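Local coordinates for protein acetamidase (Bacillus halodurans, PDB 2II1) that binds calcium and, as an acetamidase/formamidase family member, probably hydrolyses carbon-nitrogen bonds other than peptide bonds in linear amides, at residues P20-Q25 with G62-E67; C24-T29 with K206-K211; G136-G141 with V171-A176; T10-D15 with V57-G62. One frame throughout, in Å; residues are numbered along the deposited sequence.

Contact 1 (P20-Q25 with G62-E67)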
loop_
_atom_site.group_PDB
_atom_site.type_symbol
_atom_site.label_atom_id
_atom_site.label_comp_id
_atom_site.label_asym_id
_atom_site.label_seq_id
_atom_site.Cartn_x
_atom_site.Cartn_y
_atom_site.Cartn_z
ATOM N N PRO A 20 2.116 -11.021 -34.940
ATOM C CA PRO A 20 1.238 -9.861 -34.745
ATOM C C PRO A 20 -0.093 -9.982 -35.486
ATOM O O PRO A 20 -0.113 -10.400 -36.650
ATOM C CB PRO A 20 2.044 -8.710 -35.341
ATOM C CG PRO A 20 3.436 -9.161 -35.315
ATOM C CD PRO A 20 3.407 -10.643 -35.523
ATOM N N ILE A 21 -1.184 -9.628 -34.816
ATOM C CA ILE A 21 -2.518 -9.590 -35.442
ATOM C C ILE A 21 -2.747 -8.222 -36.104
ATOM O O ILE A 21 -3.727 -8.013 -36.814
ATOM C CB ILE A 21 -3.662 -9.923 -34.420
ATOM C CG1 ILE A 21 -3.789 -8.829 -33.348
ATOM C CG2 ILE A 21 -3.416 -11.277 -33.756
ATOM C CD1 ILE A 21 -4.844 -9.113 -32.269
ATOM N N ALA A 22 -1.827 -7.296 -35.885
ATOM C CA ALA A 22 -2.021 -5.936 -36.339
ATOM C C ALA A 22 -0.767 -5.119 -36.119
ATOM O O ALA A 22 0.108 -5.489 -35.318
ATOM C CB ALA A 22 -3.153 -5.325 -35.629
ATOM N N SER A 23 -0.682 -4.029 -36.868
ATOM C CA SER A 23 0.437 -3.106 -36.814
ATOM C C SER A 23 -0.099 -1.720 -36.682
ATOM O O SER A 23 -1.210 -1.450 -37.156
ATOM C CB SER A 23 1.262 -3.146 -38.099
ATOM O OG SER A 23 1.796 -4.424 -38.345
ATOM N N CYS A 24 0.696 -0.851 -36.040
ATOM C CA CYS A 24 0.454 0.593 -36.051
ATOM C C CYS A 24 1.761 1.383 -36.139
ATOM O O CYS A 24 2.849 0.819 -36.110
ATOM C CB CYS A 24 -0.348 1.031 -34.817
ATOM S SG CYS A 24 0.544 0.964 -33.295
ATOM N N GLN A 25 1.622 2.695 -36.288
ATOM C CA GLN A 25 2.743 3.613 -36.190
ATOM C C GLN A 25 2.692 4.238 -34.806
ATOM O O GLN A 25 1.650 4.234 -34.162
ATOM C CB GLN A 25 2.651 4.722 -37.238
ATOM C CG GLN A 25 2.519 4.258 -38.693
ATOM C CD GLN A 25 3.719 3.456 -39.208
ATOM O OE1 GLN A 25 4.880 3.771 -38.916
ATOM N NE2 GLN A 25 3.433 2.417 -39.991
ATOM N N GLY A 62 -4.205 -9.242 -28.804
ATOM C CA GLY A 62 -2.888 -8.904 -29.336
ATOM C C GLY A 62 -2.270 -10.128 -29.991
ATOM O O GLY A 62 -2.949 -11.149 -30.148
ATOM N N PRO A 63 -0.970 -10.050 -30.360
ATOM C CA PRO A 63 -0.060 -8.926 -30.157
ATOM C C PRO A 63 -0.105 -7.849 -31.236
ATOM O O PRO A 63 -0.352 -8.136 -32.385
ATOM C CB PRO A 63 1.323 -9.576 -30.107
ATOM C CG PRO A 63 1.168 -10.956 -30.636
ATOM C CD PRO A 63 -0.277 -11.193 -30.975
ATOM N N LEU A 64 0.120 -6.612 -30.825
ATOM C CA LEU A 64 0.167 -5.471 -31.737
ATOM C C LEU A 64 1.631 -5.160 -32.025
ATOM O O LEU A 64 2.409 -4.958 -31.079
ATOM C CB LEU A 64 -0.506 -4.257 -31.080
ATOM C CG LEU A 64 -0.279 -2.923 -31.778
ATOM C CD1 LEU A 64 -1.124 -2.820 -33.067
ATOM C CD2 LEU A 64 -0.522 -1.763 -30.826
ATOM N N TYR A 65 1.988 -5.097 -33.316
ATOM C CA TYR A 65 3.321 -4.669 -33.758
ATOM C C TYR A 65 3.328 -3.146 -33.936
ATOM O O TYR A 65 2.625 -2.597 -34.812
ATOM C CB TYR A 65 3.732 -5.363 -35.085
ATOM C CG TYR A 65 5.230 -5.307 -35.367
ATOM C CD1 TYR A 65 5.822 -4.144 -35.862
ATOM C CD2 TYR A 65 6.054 -6.402 -35.117
ATOM C CE1 TYR A 65 7.187 -4.066 -36.120
ATOM C CE2 TYR A 65 7.432 -6.339 -35.380
ATOM C CZ TYR A 65 7.988 -5.155 -35.877
ATOM O OH TYR A 65 9.342 -5.031 -36.133
ATOM N N VAL A 66 4.127 -2.473 -33.106
ATOM C CA VAL A 66 4.316 -1.019 -33.186
ATOM C C VAL A 66 5.574 -0.742 -34.049
ATOM O O VAL A 66 6.716 -0.973 -33.603
ATOM C CB VAL A 66 4.434 -0.390 -31.770
ATOM C CG1 VAL A 66 4.520 1.131 -31.831
ATOM C CG2 VAL A 66 3.274 -0.839 -30.894
ATOM N N GLU A 67 5.366 -0.299 -35.288
ATOM C CA GLU A 67 6.495 -0.052 -36.224
ATOM C C GLU A 67 7.266 1.164 -35.754
ATOM O O GLU A 67 6.656 2.120 -35.302
ATOM C CB GLU A 67 6.012 0.209 -37.640
ATOM C CG GLU A 67 5.268 -0.949 -38.261
ATOM C CD GLU A 67 5.086 -0.824 -39.766
ATOM O OE1 GLU A 67 5.371 0.248 -40.391
ATOM O OE2 GLU A 67 4.651 -1.835 -40.355
#
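Tyr65 O is held by two groups of the neighbouring strand. Cys24 N gives Tyr65 O a hydrogen bond of 2.9 Å, nearly along the C=O axis. Ser23 CA adds a close CA-H...O contact to Tyr65 O at 3.0 Å. This is parallel strand pairing, between 22-25 and 60-67 of a mixed sheet. Two more backbone bonds continue it. Tyr65 N donates to Ala22 O at 2.8 Å, almost straight at 169°, so Tyr65 has both its backbone N and O engaged. Glu67 N donates to Cys24 O. Just ahead of the pairing, Ile21 N bonds to Pro63 O. Ala22 N is buried here and has no partner in the model.

Ser23 and Tyr65 direct their side chains to one face of the sheet, Cys24 and Val66 to the other. Pro20, just before the strand, lies beside Tyr65 and points the same way, with Pro20 CG 3.8 Å from Tyr65 CD2. On the face of Cys24, Cys24 SG meets Leu64 CD2 at 3.8 Å and also touches Val66 CG2. Leu5 and Ile3 of strand 3-5 and Val207 of strand 201-210 continue this apolar packing. Ile21 turns its CD1 end back over Gly62 O. Gly62 has backbone angles that call for glycine, and a cis peptide bond joins it to Pro63.

At the far end Gln25 bends at chi2 to reach Glu67, whose chain is extended beyond CG. The two cross obliquely, with amide and carboxylate planes 88° apart. Gln25 NE2 donates to Glu67 OE1 at 2.9 Å, meeting it from above the carboxylate plane.

Contact 2 (C24-T29 with K206-K211)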
loop_
_atom_site.group_PDB
_atom_site.type_symbol
_atom_site.label_atom_id
_atom_site.label_comp_id
_atom_site.label_asym_id
_atom_site.label_seq_id
_atom_site.Cartn_x
_atom_site.Cartn_y
_atom_site.Cartn_z
ATOM N N CYS A 24 0.696 -0.851 -36.040
ATOM C CA CYS A 24 0.454 0.593 -36.051
ATOM C C CYS A 24 1.761 1.383 -36.139
ATOM O O CYS A 24 2.849 0.819 -36.110
ATOM C CB CYS A 24 -0.348 1.031 -34.817
ATOM S SG CYS A 24 0.544 0.964 -33.295
ATOM N N GLN A 25 1.622 2.695 -36.288
ATOM C CA GLN A 25 2.743 3.613 -36.190
ATOM C C GLN A 25 2.692 4.238 -34.806
ATOM O O GLN A 25 1.650 4.234 -34.162
ATOM C CB GLN A 25 2.651 4.722 -37.238
ATOM C CG GLN A 25 2.519 4.258 -38.693
ATOM C CD GLN A 25 3.719 3.456 -39.208
ATOM O OE1 GLN A 25 4.880 3.771 -38.916
ATOM N NE2 GLN A 25 3.433 2.417 -39.991
ATOM N N SER A 26 3.817 4.794 -34.370
ATOM C CA SER A 26 3.859 5.616 -33.172
ATOM C C SER A 26 2.805 6.732 -33.275
ATOM O O SER A 26 2.690 7.394 -34.311
ATOM C CB SER A 26 5.230 6.255 -33.011
ATOM O OG SER A 26 5.322 6.937 -31.767
ATOM N N GLY A 27 2.020 6.889 -32.211
ATOM C CA GLY A 27 1.021 7.943 -32.096
ATOM C C GLY A 27 -0.371 7.546 -32.521
ATOM O O GLY A 27 -1.314 8.328 -32.369
ATOM N N ASP A 28 -0.517 6.336 -33.053
ATOM C CA ASP A 28 -1.835 5.856 -33.451
ATOM C C ASP A 28 -2.724 5.574 -32.252
ATOM O O ASP A 28 -2.235 5.221 -31.163
ATOM C CB ASP A 28 -1.731 4.619 -34.333
ATOM C CG ASP A 28 -1.310 4.948 -35.761
ATOM O OD1 ASP A 28 -1.138 6.134 -36.080
ATOM O OD2 ASP A 28 -1.151 4.006 -36.576
ATOM N N THR A 29 -4.023 5.792 -32.448
ATOM C CA THR A 29 -5.057 5.309 -31.521
ATOM C C THR A 29 -5.332 3.847 -31.823
ATOM O O THR A 29 -5.568 3.497 -32.988
ATOM C CB THR A 29 -6.370 6.094 -31.649
ATOM O OG1 THR A 29 -6.126 7.455 -31.312
ATOM C CG2 THR A 29 -7.431 5.548 -30.697
ATOM N N LYS A 206 -3.723 5.393 -26.956
ATOM C CA LYS A 206 -2.743 5.903 -27.918
ATOM C C LYS A 206 -1.357 5.332 -27.581
ATOM O O LYS A 206 -0.899 5.356 -26.396
ATOM C CB LYS A 206 -2.731 7.433 -27.867
ATOM C CG LYS A 206 -1.823 8.102 -28.897
ATOM C CD LYS A 206 -2.033 9.626 -28.933
ATOM C CE LYS A 206 -0.830 10.347 -29.597
ATOM N NZ LYS A 206 -1.195 11.694 -30.139
ATOM N N VAL A 207 -0.682 4.791 -28.593
ATOM C CA VAL A 207 0.614 4.173 -28.379
ATOM C C VAL A 207 1.745 5.012 -28.993
ATOM O O VAL A 207 1.754 5.259 -30.216
ATOM C CB VAL A 207 0.629 2.695 -28.878
ATOM C CG1 VAL A 207 0.156 2.588 -30.329
ATOM C CG2 VAL A 207 2.016 2.087 -28.696
ATOM N N ASN A 208 2.689 5.457 -28.144
ATOM C CA ASN A 208 3.857 6.214 -28.608
ATOM C C ASN A 208 5.128 5.437 -28.380
ATOM O O ASN A 208 5.248 4.692 -27.406
ATOM C CB ASN A 208 3.972 7.581 -27.933
ATOM C CG ASN A 208 2.756 8.435 -28.143
ATOM O OD1 ASN A 208 2.217 8.515 -29.241
ATOM N ND2 ASN A 208 2.307 9.080 -27.080
ATOM N N VAL A 209 6.071 5.588 -29.311
ATOM C CA VAL A 209 7.379 4.955 -29.195
ATOM C C VAL A 209 8.307 6.021 -28.653
ATOM O O VAL A 209 8.310 7.161 -29.146
ATOM C CB VAL A 209 7.889 4.423 -30.528
ATOM C CG1 VAL A 209 9.358 3.977 -30.399
ATOM C CG2 VAL A 209 7.027 3.285 -30.995
ATOM N N LYS A 210 9.020 5.674 -27.585
ATOM C CA LYS A 210 10.001 6.562 -26.986
ATOM C C LYS A 210 11.353 5.896 -27.154
ATOM O O LYS A 210 11.530 4.736 -26.803
ATOM C CB LYS A 210 9.707 6.857 -25.505
ATOM C CG LYS A 210 8.426 7.641 -25.245
ATOM C CD LYS A 210 8.473 9.060 -25.812
ATOM C CE LYS A 210 7.212 9.386 -26.605
ATOM N NZ LYS A 210 7.476 10.231 -27.824
ATOM N N LYS A 211 12.304 6.648 -27.701
ATOM C CA LYS A 211 13.582 6.105 -28.088
ATOM C C LYS A 211 14.590 6.056 -26.958
ATOM O O LYS A 211 15.582 5.337 -27.061
ATOM C CB LYS A 211 14.121 6.874 -29.297
ATOM C CG LYS A 211 13.303 6.576 -30.537
ATOM C CD LYS A 211 13.770 5.260 -31.147
ATOM C CE LYS A 211 12.772 4.633 -32.106
ATOM N NZ LYS A 211 13.231 3.257 -32.484
#
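Lys206 lies stretched along the turn at Gly27, while Val207 points its CG1 at Cys24. Lys206 has CG anti to the backbone N and is extended beyond it. Its CG and CE both pass the Gly27 carbonyl, and Lys206 CE is 3.5 Å from Gly27 O. An alanine here lacks the methylenes beyond CB and would probably leave Gly27 O less covered. Val207 CG1 sits between its backbone N and carbonyl carbon; in the conformer given, Val207 CG1 lies 3.4 Å from Cys24 SG.

Ser26 has OG anti to its backbone N, which places it beside Val209 N. Ser26 OG accepts a nearly straight bond from Val209 N (2.9 Å, 169°). Asn208 OD1 comes to 3.1 Å from Gly27 CA, while Asn208 ND2 bonds to Glu76.

Residues 25-28 form a type II beta turn. Gly27 has backbone angles that call for glycine, and Gly27 N bonds to Val207 O at a short 2.6 Å. Asp28 N bonds to Gln25 O across the turn, and Asp28 OD2 also accepts Gln25 N, from above the carboxylate plane. Asp28 O then accepts Val207 N, where the chain enters antiparallel pairing.

The turn joins strand 22-25 to strand 28-34. Strand 28-34 runs between strands 3-5 and 201-210, and strand 74-84 pairs with the other edge of 201-210.

Contact 3 (G136-G141 with V171-A176)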
loop_
_atom_site.group_PDB
_atom_site.type_symbol
_atom_site.label_atom_id
_atom_site.label_comp_id
_atom_site.label_asym_id
_atom_site.label_seq_id
_atom_site.Cartn_x
_atom_site.Cartn_y
_atom_site.Cartn_z
ATOM N N GLY A 136 1.114 -5.938 -21.305
ATOM C CA GLY A 136 2.517 -6.289 -21.415
ATOM C C GLY A 136 3.044 -6.357 -22.826
ATOM O O GLY A 136 2.265 -6.404 -23.796
ATOM N N THR A 137 4.372 -6.307 -22.922
ATOM C CA THR A 137 5.111 -6.524 -24.172
ATOM C C THR A 137 5.816 -7.896 -24.095
ATOM O O THR A 137 5.812 -8.549 -23.042
ATOM C CB THR A 137 6.122 -5.371 -24.407
ATOM O OG1 THR A 137 7.046 -5.286 -23.312
ATOM C CG2 THR A 137 5.375 -4.027 -24.562
ATOM N N ALA A 138 6.389 -8.338 -25.214
ATOM C CA ALA A 138 7.048 -9.637 -25.274
ATOM C C ALA A 138 8.410 -9.610 -24.578
ATOM O O ALA A 138 9.236 -8.713 -24.847
ATOM C CB ALA A 138 7.226 -10.091 -26.744
ATOM N N PRO A 139 8.683 -10.621 -23.718
ATOM C CA PRO A 139 10.001 -10.684 -23.068
ATOM C C PRO A 139 11.040 -11.107 -24.098
ATOM O O PRO A 139 10.669 -11.743 -25.082
ATOM C CB PRO A 139 9.823 -11.744 -21.961
ATOM C CG PRO A 139 8.387 -12.202 -22.023
ATOM C CD PRO A 139 7.816 -11.752 -23.331
ATOM N N PRO A 140 12.327 -10.742 -23.896
ATOM C CA PRO A 140 13.320 -11.127 -24.896
ATOM C C PRO A 140 13.631 -12.621 -24.876
ATOM O O PRO A 140 14.024 -13.186 -25.911
ATOM C CB PRO A 140 14.564 -10.294 -24.520
ATOM C CG PRO A 140 14.408 -9.964 -23.108
ATOM C CD PRO A 140 12.930 -9.985 -22.785
ATOM N N GLY A 141 13.445 -13.256 -23.720
ATOM C CA GLY A 141 13.837 -14.655 -23.542
ATOM C C GLY A 141 12.694 -15.619 -23.767
ATOM O O GLY A 141 11.967 -15.492 -24.746
ATOM N N VAL A 171 10.381 -2.066 -24.671
ATOM C CA VAL A 171 10.454 -2.732 -25.966
ATOM C C VAL A 171 11.716 -3.571 -25.921
ATOM O O VAL A 171 12.828 -3.032 -25.910
ATOM C CB VAL A 171 10.558 -1.711 -27.118
ATOM C CG1 VAL A 171 10.815 -2.412 -28.491
ATOM C CG2 VAL A 171 9.315 -0.903 -27.177
ATOM N N GLU A 172 11.548 -4.894 -25.868
ATOM C CA GLU A 172 12.674 -5.820 -25.789
ATOM C C GLU A 172 12.842 -6.651 -27.065
ATOM O O GLU A 172 13.879 -7.258 -27.255
ATOM C CB GLU A 172 12.518 -6.736 -24.590
ATOM C CG GLU A 172 12.490 -6.022 -23.243
ATOM C CD GLU A 172 13.775 -5.246 -22.925
ATOM O OE1 GLU A 172 14.803 -5.436 -23.597
ATOM O OE2 GLU A 172 13.763 -4.442 -21.981
ATOM N N VAL A 173 11.815 -6.696 -27.914
ATOM C CA VAL A 173 11.914 -7.314 -29.232
ATOM C C VAL A 173 11.370 -6.253 -30.191
ATOM O O VAL A 173 10.499 -5.482 -29.806
ATOM C CB VAL A 173 11.121 -8.670 -29.293
ATOM C CG1 VAL A 173 11.377 -9.525 -28.029
ATOM C CG2 VAL A 173 9.643 -8.463 -29.451
ATOM N N ASP A 174 11.883 -6.170 -31.421
ATOM C CA ASP A 174 11.460 -5.087 -32.316
ATOM C C ASP A 174 9.937 -5.182 -32.559
ATOM O O ASP A 174 9.372 -6.290 -32.691
ATOM C CB ASP A 174 12.230 -5.091 -33.642
ATOM C CG ASP A 174 13.722 -4.674 -33.506
ATOM O OD1 ASP A 174 14.214 -4.180 -32.452
ATOM O OD2 ASP A 174 14.430 -4.862 -34.508
ATOM N N GLY A 175 9.275 -4.017 -32.602
ATOM C CA GLY A 175 7.826 -3.955 -32.675
ATOM C C GLY A 175 7.102 -4.040 -31.337
ATOM O O GLY A 175 5.896 -3.829 -31.282
ATOM N N ALA A 176 7.812 -4.385 -30.264
ATOM C CA ALA A 176 7.240 -4.456 -28.877
ATOM C C ALA A 176 6.344 -5.673 -28.633
ATOM O O ALA A 176 6.609 -6.456 -27.723
ATOM C CB ALA A 176 6.491 -3.170 -28.515
HETATM O O HOH W 1 9.222 -6.231 -26.364
#
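Hydrogen bonds between main-chain groups, one direct and the others through a water, join these two loops. Ala138 N donates to Ala176 O at 3.1 Å, straight at 172° and nearly along the C=O axis. A single water sits beside this bond. The water donates to Ala138 O at 2.9 Å and also to Ala176 O. The water accepts from Glu172 N at 2.7 Å. Ala176 O is thus gripped twice, and the water bridges backbone groups from both loops. The 171-176 loop is folded by a type II beta turn from Val173 to Ala176, with Ala176 N bonded to Val173 O.

Packing contacts flank the polar group. Val173 spreads its two methyls over the other loop. Val173 CG2 makes an apolar contact with Ala138 CB at 4.0 Å, and CG1 lies against the carbonyl oxygens of Ala138 and Pro139. Pro140 and Glu172 run side by side, pointing the same way, with Pro140 CD 3.7 Å from Glu172 CB. Thr137 CB covers Ala176 O at 3.5 Å, and Thr137 OG1 bonds to Pro170 O.

The charged end of Glu172 looks elsewhere. Its chain bends at chi2, and its OE2 forms a salt bridge with Arg213.

The loop 136-141 follows strand 131-136, and the loop 171-176 connects strands 166-170 and 176-184. Strands 131-136 and 176-184 are antiparallel neighbours, and Leu75 of strand 74-84 packs on Thr137 and Ala176.

Contact 4 (T10-D15 with V57-G62)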
loop_
_atom_site.group_PDB
_atom_site.type_symbol
_atom_site.label_atom_id
_atom_site.label_comp_id
_atom_site.label_asym_id
_atom_site.label_seq_id
_atom_site.Cartn_x
_atom_site.Cartn_y
_atom_site.Cartn_z
ATOM N N THR A 10 -6.618 -13.831 -29.486
ATOM C CA THR A 10 -6.099 -13.758 -28.126
ATOM C C THR A 10 -4.892 -14.672 -27.956
ATOM O O THR A 10 -4.774 -15.690 -28.641
ATOM C CB THR A 10 -7.180 -14.052 -27.036
ATOM O OG1 THR A 10 -7.615 -15.414 -27.133
ATOM C CG2 THR A 10 -8.373 -13.098 -27.144
ATOM N N ILE A 11 -3.984 -14.257 -27.069
ATOM C CA ILE A 11 -2.807 -15.032 -26.688
ATOM C C ILE A 11 -2.830 -15.309 -25.170
ATOM O O ILE A 11 -3.407 -14.555 -24.412
ATOM C CB ILE A 11 -1.491 -14.308 -27.123
ATOM C CG1 ILE A 11 -1.423 -12.879 -26.566
ATOM C CG2 ILE A 11 -1.394 -14.294 -28.664
ATOM C CD1 ILE A 11 -0.061 -12.198 -26.653
ATOM N N PHE A 12 -2.201 -16.396 -24.739
ATOM C CA PHE A 12 -2.160 -16.769 -23.323
ATOM C C PHE A 12 -0.778 -16.634 -22.725
ATOM O O PHE A 12 -0.618 -16.753 -21.488
ATOM C CB PHE A 12 -2.719 -18.178 -23.153
ATOM C CG PHE A 12 -4.168 -18.253 -23.496
ATOM C CD1 PHE A 12 -5.104 -17.744 -22.627
ATOM C CD2 PHE A 12 -4.596 -18.758 -24.731
ATOM C CE1 PHE A 12 -6.448 -17.748 -22.953
ATOM C CE2 PHE A 12 -5.954 -18.767 -25.064
ATOM C CZ PHE A 12 -6.873 -18.258 -24.177
ATOM N N PHE A 13 0.195 -16.330 -23.587
ATOM C CA PHE A 13 1.582 -16.139 -23.185
ATOM C C PHE A 13 2.130 -14.912 -23.871
ATOM O O PHE A 13 1.851 -14.669 -25.060
ATOM C CB PHE A 13 2.462 -17.309 -23.609
ATOM C CG PHE A 13 2.211 -18.579 -22.855
ATOM C CD1 PHE A 13 1.117 -19.375 -23.149
ATOM C CD2 PHE A 13 3.078 -18.992 -21.856
ATOM C CE1 PHE A 13 0.892 -20.543 -22.449
ATOM C CE2 PHE A 13 2.841 -20.153 -21.155
ATOM C CZ PHE A 13 1.752 -20.925 -21.453
HETATM N N MSE A 14 2.944 -14.170 -23.122
HETATM C CA MSE A 14 3.702 -13.041 -23.648
HETATM C C MSE A 14 4.953 -13.658 -24.249
HETATM O O MSE A 14 5.815 -14.161 -23.526
HETATM C CB MSE A 14 4.030 -12.051 -22.515
HETATM C CG MSE A 14 2.799 -11.448 -21.841
HETATM SE SE MSE A 14 2.126 -9.800 -22.705
HETATM C CE MSE A 14 0.174 -9.862 -22.074
ATOM N N ASP A 15 5.017 -13.659 -25.582
ATOM C CA ASP A 15 5.942 -14.493 -26.345
ATOM C C ASP A 15 6.362 -13.718 -27.611
ATOM O O ASP A 15 5.519 -13.250 -28.402
ATOM C CB ASP A 15 5.223 -15.805 -26.727
ATOM C CG ASP A 15 6.150 -16.886 -27.340
ATOM O OD1 ASP A 15 7.322 -16.630 -27.700
ATOM O OD2 ASP A 15 5.659 -18.027 -27.482
ATOM N N VAL A 57 -7.720 -19.421 -19.480
ATOM C CA VAL A 57 -7.765 -18.327 -18.526
ATOM C C VAL A 57 -6.667 -17.318 -18.893
ATOM O O VAL A 57 -5.639 -17.678 -19.464
ATOM C CB VAL A 57 -7.591 -18.865 -17.075
ATOM C CG1 VAL A 57 -7.425 -17.722 -16.079
ATOM C CG2 VAL A 57 -8.788 -19.772 -16.700
ATOM N N ASN A 58 -6.905 -16.054 -18.571
ATOM C CA ASN A 58 -5.973 -14.972 -18.841
ATOM C C ASN A 58 -5.714 -14.782 -20.347
ATOM O O ASN A 58 -4.560 -14.845 -20.810
ATOM C CB ASN A 58 -4.675 -15.167 -18.031
ATOM C CG ASN A 58 -4.777 -14.617 -16.620
ATOM O OD1 ASN A 58 -5.243 -13.490 -16.415
ATOM N ND2 ASN A 58 -4.344 -15.403 -15.640
ATOM N N PRO A 59 -6.792 -14.555 -21.124
ATOM C CA PRO A 59 -6.617 -14.164 -22.506
ATOM C C PRO A 59 -6.219 -12.697 -22.633
ATOM O O PRO A 59 -6.758 -11.837 -21.925
ATOM C CB PRO A 59 -7.999 -14.409 -23.105
ATOM C CG PRO A 59 -8.931 -14.174 -21.958
ATOM C CD PRO A 59 -8.218 -14.706 -20.774
ATOM N N ALA A 60 -5.271 -12.421 -23.526
ATOM C CA ALA A 60 -4.899 -11.070 -23.883
ATOM C C ALA A 60 -5.168 -10.863 -25.382
ATOM O O ALA A 60 -4.833 -11.720 -26.182
ATOM C CB ALA A 60 -3.441 -10.828 -23.557
ATOM N N THR A 61 -5.813 -9.748 -25.741
ATOM C CA THR A 61 -5.986 -9.350 -27.137
ATOM C C THR A 61 -4.656 -8.773 -27.644
ATOM O O THR A 61 -4.052 -7.939 -26.982
ATOM C CB THR A 61 -7.130 -8.320 -27.291
ATOM O OG1 THR A 61 -8.369 -8.902 -26.844
ATOM C CG2 THR A 61 -7.260 -7.839 -28.748
ATOM N N GLY A 62 -4.205 -9.242 -28.804
ATOM C CA GLY A 62 -2.888 -8.904 -29.336
ATOM C C GLY A 62 -2.270 -10.128 -29.991
ATOM O O GLY A 62 -2.949 -11.149 -30.148
#
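Ile11 and Ala60 are joined by two backbone hydrogen bonds. Ile11 N donates to Ala60 O at 2.8 Å, and Ala60 N returns a bond to Ile11 O at 3.0 Å. Both donors lie in the carbonyl planes. This is a hydrogen-bonded antiparallel pair, where strand 10-11 meets the start of strand 60-67. Thr10 and Thr61 form the next, non-hydrogen-bonded pair, and Thr10 CA adds a CA-H...O contact to Ala60 O at 3.1 Å.

Beyond the pair, Phe12 brings its ring beside residues 57-59. Phe12 CD1 meets Val57 O at 3.2 Å, with the oxygen at the ring edge, near its plane. Phe12 CE1 reaches Pro59 CB at 3.7 Å, the two side chains crossing obliquely. Thr10 lies beside the same proline. An alanine here in place of Phe12 removes the ring and would probably leave Pro59 and the 57-59 backbone less well packed.

Asn58 O bonds to Asn146. The side chain of Asn58 stands about 5 Å, nearest atoms, from a bound calcium ion, and about 4 Å from the side chains of the calcium ligands Asn155 and Asp182. On the face carrying Ala60, selenomethionine Met14 bends at chi2 and packs Met14 CE against Ala60 CB at 4.0 Å.

How the contacts relate
From the N terminus, contact 4 ties 10-15 to 57-62, and contact 1 ties 20-25 to 62-67. Their spans cross, and they share Gly62. Contact 2 begins on the same strand as contact 1, shares Cys24 and Gln25 with it, and closes the longest loop, to 206-211. It also crosses contact 4. Contact 3 falls wholly within that long span and follows contacts 1 and 4 in series. Val66 of contact 1 meets Val209 of contact 2, Val66 N probably bonds to Gly175 O of contact 3, and Met14 of contact 4 packs on Gly136 and Pro139. Contacts 1 and 4 pair strands 22-25 and 10-11 with strand 60-67; contact 2 joins the turn after 22-25 to strand 201-210 of the nine-strand sheet.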